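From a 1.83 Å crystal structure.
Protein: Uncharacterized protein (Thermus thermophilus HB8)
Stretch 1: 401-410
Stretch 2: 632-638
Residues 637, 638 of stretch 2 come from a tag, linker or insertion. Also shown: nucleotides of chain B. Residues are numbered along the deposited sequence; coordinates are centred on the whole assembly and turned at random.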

# COMPACT_ATOMS: atom_id res chain seq x y z
N HIS A 401 -6.85 -14.91 -10.80
CA HIS A 401 -5.99 -15.19 -9.66
C HIS A 401 -5.94 -14.03 -8.72
O HIS A 401 -6.33 -12.91 -9.06
CB HIS A 401 -4.58 -15.57 -10.11
CG HIS A 401 -3.82 -14.44 -10.72
ND1 HIS A 401 -3.60 -14.34 -12.08
CD2 HIS A 401 -3.23 -13.35 -10.17
CE1 HIS A 401 -2.92 -13.23 -12.34
NE2 HIS A 401 -2.68 -12.62 -11.20
N TYR A 402 -5.44 -14.31 -7.54
CA TYR A 402 -5.25 -13.32 -6.50
C TYR A 402 -3.98 -13.67 -5.76
O TYR A 402 -3.88 -14.74 -5.12
CB TYR A 402 -6.45 -13.34 -5.55
CG TYR A 402 -6.38 -12.33 -4.44
CD1 TYR A 402 -5.74 -12.62 -3.26
CD2 TYR A 402 -7.00 -11.07 -4.57
CE1 TYR A 402 -5.67 -11.70 -2.23
CE2 TYR A 402 -6.91 -10.13 -3.55
CZ TYR A 402 -6.26 -10.44 -2.38
OH TYR A 402 -6.14 -9.53 -1.35
N LEU A 403 -3.01 -12.76 -5.77
CA LEU A 403 -1.80 -12.94 -4.97
C LEU A 403 -2.09 -12.83 -3.51
O LEU A 403 -2.64 -11.83 -3.06
CB LEU A 403 -0.70 -11.94 -5.35
CG LEU A 403 0.60 -12.03 -4.53
CD1 LEU A 403 1.42 -13.24 -4.94
CD2 LEU A 403 1.45 -10.79 -4.76
N ASP A 404 -1.72 -13.87 -2.76
CA ASP A 404 -1.85 -13.85 -1.34
C ASP A 404 -0.44 -13.97 -0.76
O ASP A 404 0.04 -15.08 -0.49
CB ASP A 404 -2.75 -15.00 -0.88
CG ASP A 404 -2.86 -15.08 0.64
OD1 ASP A 404 -2.75 -14.04 1.31
OD2 ASP A 404 -3.00 -16.21 1.17
N GLY A 405 0.22 -12.82 -0.58
CA GLY A 405 1.61 -12.77 -0.10
C GLY A 405 2.55 -13.21 -1.20
O GLY A 405 2.94 -12.41 -2.06
N ASP A 406 2.90 -14.50 -1.17
CA ASP A 406 3.90 -15.07 -2.09
C ASP A 406 3.42 -16.12 -3.11
O ASP A 406 4.22 -16.62 -3.89
CB ASP A 406 5.03 -15.70 -1.27
CG ASP A 406 4.56 -16.89 -0.46
OD1 ASP A 406 3.50 -16.80 0.16
OD2 ASP A 406 5.27 -17.92 -0.45
N ARG A 407 2.14 -16.44 -3.13
CA ARG A 407 1.63 -17.44 -4.06
C ARG A 407 0.33 -16.90 -4.62
O ARG A 407 -0.35 -16.11 -3.95
CB ARG A 407 1.35 -18.75 -3.29
CG ARG A 407 0.78 -18.37 -1.92
CD ARG A 407 0.02 -19.42 -1.17
NE ARG A 407 -0.96 -18.78 -0.28
CZ ARG A 407 -1.77 -19.45 0.53
NH1 ARG A 407 -1.69 -20.77 0.62
NH2 ARG A 407 -2.65 -18.80 1.28
N LEU A 408 -0.02 -17.29 -5.83
CA LEU A 408 -1.27 -16.92 -6.39
C LEU A 408 -2.32 -17.94 -6.03
O LEU A 408 -2.15 -19.15 -6.25
CB LEU A 408 -1.23 -16.82 -7.90
CG LEU A 408 -0.19 -15.95 -8.52
CD1 LEU A 408 -0.34 -16.08 -10.01
CD2 LEU A 408 -0.34 -14.50 -8.09
N LEU A 409 -3.43 -17.45 -5.52
CA LEU A 409 -4.62 -18.25 -5.40
C LEU A 409 -5.39 -18.24 -6.70
O LEU A 409 -5.62 -17.18 -7.30
CB LEU A 409 -5.50 -17.70 -4.30
CG LEU A 409 -4.78 -17.41 -3.00
CD1 LEU A 409 -5.79 -16.85 -2.03
CD2 LEU A 409 -4.10 -18.68 -2.48
N LEU A 410 -5.77 -19.42 -7.18
CA LEU A 410 -6.56 -19.53 -8.38
C LEU A 410 -8.01 -19.53 -7.95
O LEU A 410 -8.39 -20.26 -7.03
CB LEU A 410 -6.25 -20.86 -9.12
CG LEU A 410 -4.76 -21.11 -9.34
CD1 LEU A 410 -4.60 -22.44 -10.08
CD2 LEU A 410 -4.13 -19.97 -10.14
N ALA A 632 8.15 -12.32 5.30
CA ALA A 632 7.72 -11.34 4.30
C ALA A 632 7.78 -12.02 2.95
O ALA A 632 8.81 -12.61 2.62
CB ALA A 632 8.65 -10.13 4.31
N PRO A 633 6.72 -11.94 2.14
CA PRO A 633 5.44 -11.25 2.45
C PRO A 633 4.50 -12.10 3.31
O PRO A 633 4.67 -13.32 3.35
CB PRO A 633 4.81 -11.08 1.07
CG PRO A 633 5.26 -12.30 0.34
CD PRO A 633 6.68 -12.55 0.81
N ARG A 634 3.53 -11.48 3.96
CA ARG A 634 2.57 -12.22 4.80
C ARG A 634 1.55 -12.93 3.94
O ARG A 634 1.12 -12.38 2.91
CB ARG A 634 1.85 -11.29 5.78
CG ARG A 634 2.78 -10.60 6.76
CD ARG A 634 2.04 -9.67 7.71
NE ARG A 634 2.11 -8.26 7.31
CZ ARG A 634 1.20 -7.59 6.60
NH1 ARG A 634 1.40 -6.31 6.32
NH2 ARG A 634 0.11 -8.19 6.13
N ARG A 635 1.18 -14.15 4.32
CA ARG A 635 0.04 -14.84 3.70
C ARG A 635 -1.19 -14.59 4.55
O ARG A 635 -1.20 -14.93 5.73
CB ARG A 635 0.28 -16.35 3.66
CG ARG A 635 1.35 -16.80 2.69
CD ARG A 635 1.39 -18.32 2.64
NE ARG A 635 2.33 -18.79 1.63
CZ ARG A 635 2.51 -20.07 1.30
NH1 ARG A 635 1.81 -21.03 1.89
NH2 ARG A 635 3.40 -20.38 0.36
N GLY A 636 -2.22 -13.99 3.97
CA GLY A 636 -3.41 -13.63 4.73
C GLY A 636 -4.55 -14.63 4.69
O GLY A 636 -5.46 -14.57 5.52
N LEU A 637 -4.51 -15.55 3.73
CA LEU A 637 -5.69 -16.34 3.40
C LEU A 637 -5.42 -17.85 3.42
O LEU A 637 -6.11 -18.61 2.74
CB LEU A 637 -6.25 -15.91 2.04
CG LEU A 637 -6.42 -14.40 1.79
CD1 LEU A 637 -6.87 -14.15 0.36
CD2 LEU A 637 -7.39 -13.75 2.75
N GLU A 638 -4.42 -18.27 4.19
CA GLU A 638 -4.18 -19.71 4.41
C GLU A 638 -5.30 -20.36 5.22
O GLU A 638 -5.70 -21.48 4.91
CB GLU A 638 -2.84 -19.94 5.11
CG GLU A 638 -1.66 -19.89 4.17
CD GLU A 638 -0.40 -20.44 4.81
OE1 GLU A 638 0.07 -19.82 5.79
OE2 GLU A 638 0.11 -21.47 4.34
P A B 4 -4.47 -2.21 -3.13
OP1 A B 4 -4.04 -1.82 -1.76
OP2 A B 4 -3.55 -1.96 -4.29
O5' A B 4 -4.90 -3.75 -3.10
C5' A B 4 -3.85 -4.73 -3.07
C4' A B 4 -4.39 -5.97 -2.40
O4' A B 4 -3.48 -7.09 -2.64
C3' A B 4 -4.49 -5.83 -0.88
O3' A B 4 -5.57 -6.54 -0.29
C2' A B 4 -3.17 -6.47 -0.44
O2' A B 4 -3.19 -6.85 0.92
C1' A B 4 -3.12 -7.64 -1.40
N9 A B 4 -1.82 -8.29 -1.50
C8 A B 4 -1.62 -9.64 -1.38
N7 A B 4 -0.36 -9.98 -1.46
C5 A B 4 0.32 -8.78 -1.60
C6 A B 4 1.69 -8.46 -1.72
N6 A B 4 2.68 -9.36 -1.68
N1 A B 4 2.02 -7.15 -1.82
C2 A B 4 1.04 -6.24 -1.82
N3 A B 4 -0.29 -6.42 -1.74
C4 A B 4 -0.58 -7.72 -1.63
P A B 1 -7.11 -6.29 -0.66
OP1 A B 1 -7.64 -7.44 -1.46
OP2 A B 1 -7.29 -4.91 -1.25
O5' A B 1 -7.79 -6.38 0.78
C5' A B 1 -7.93 -5.24 1.61
C4' A B 1 -7.92 -5.70 3.05
O4' A B 1 -6.58 -6.10 3.42
C3' A B 1 -8.36 -4.62 4.04
O3' A B 1 -9.73 -4.86 4.39
C2' A B 1 -7.37 -4.81 5.21
O2' A B 1 -7.85 -5.75 6.14
C1' A B 1 -6.12 -5.32 4.50
N9 A B 1 -5.24 -4.28 3.97
C8 A B 1 -4.69 -4.25 2.72
N7 A B 1 -3.94 -3.19 2.54
C5 A B 1 -3.98 -2.50 3.74
C6 A B 1 -3.39 -1.30 4.17
N6 A B 1 -2.61 -0.56 3.39
N1 A B 1 -3.64 -0.90 5.44
C2 A B 1 -4.44 -1.66 6.20
N3 A B 1 -5.07 -2.80 5.89
C4 A B 1 -4.79 -3.17 4.63

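A tight hairpin can hold an irregular chain terminus by presenting acidic side chains from its turn, and the contact between residues 401-410 and 632-638 is a compact example. The hairpin reverses through a type II' turn from Asp404 to Arg407, flanked by the backbone hydrogen bond from Asp404 N to Arg407 O (2.9 Å). The second stretch, which has no regular secondary structure, runs past this turn, and two aspartates of the hairpin provide its polar anchors.

The first anchor is a salt bridge with two hydrogen bonds. Arg635 NE donates to Asp406 OD1 at 2.7 Å, and Arg635 NH2 donates to Asp406 OD2 at 3.2 Å; both are nearly straight, at 166° and 163°. The carboxylate meets the edge of the guanidinium, where the N-H groups point, so charge attraction and hydrogen-bond direction act together.

Asp404 works differently, receiving backbone rather than side-chain donors from the other stretch. Gly636 N donates to Asp404 OD1 at 2.7 Å, and Leu637 N donates to Asp404 OD2 at 3.0 Å with a more bent angle of 139°. One carboxylate thus satisfies two successive amides in a segment that lacks the regular pairing of a strand. The same group is held from its own side of the contact, since Arg407 NH2 forms a salt bridge with Asp404 OD2 at 2.6 Å and 173°.

Arg407 also meets Arg635. Their guanidinium groups stack flat, with centres 4.4 Å apart and planes at 10°, even though this places the like-charged Arg407 NH1 and Arg635 NH1 only 3.7 Å apart. Carboxylates accompany the pair: Asp404 binds one arginine and Asp406 the other, while Arg635 NH1 forms a further salt bridge with Glu638 OE2 at 3.0 Å. Glu638 belongs to an expression tag and is poorly ordered, so this last link deserves less weight. The stack leaves the edges of the guanidinium groups available to these acids.

Packing fills the remainder. Leu637, also from the tag, points toward the hairpin, and its CD1 lies 3.8 Å from Tyr402 CE1 and 3.8 Å from Leu409 CD1. Tyr402 and Leu409 are paired across the hairpin by two backbone hydrogen bonds, so the leucine rests against neighbouring strands. At the turn, Pro633, which follows a cis peptide bond, brings its CG to 3.2 Å from Gly405 C.

Gly405 shows how closely the two stretches fit. Its CA lies 3.1 Å from Arg634 O, and an ideal CB would fall 2.3 Å from that same Arg634 O, a clash; its positive phi of 74° independently favours glycine. Gly405 N also donates to A4 N7 (3.0 Å), so the turn contacts both the nucleotide and the terminal segment.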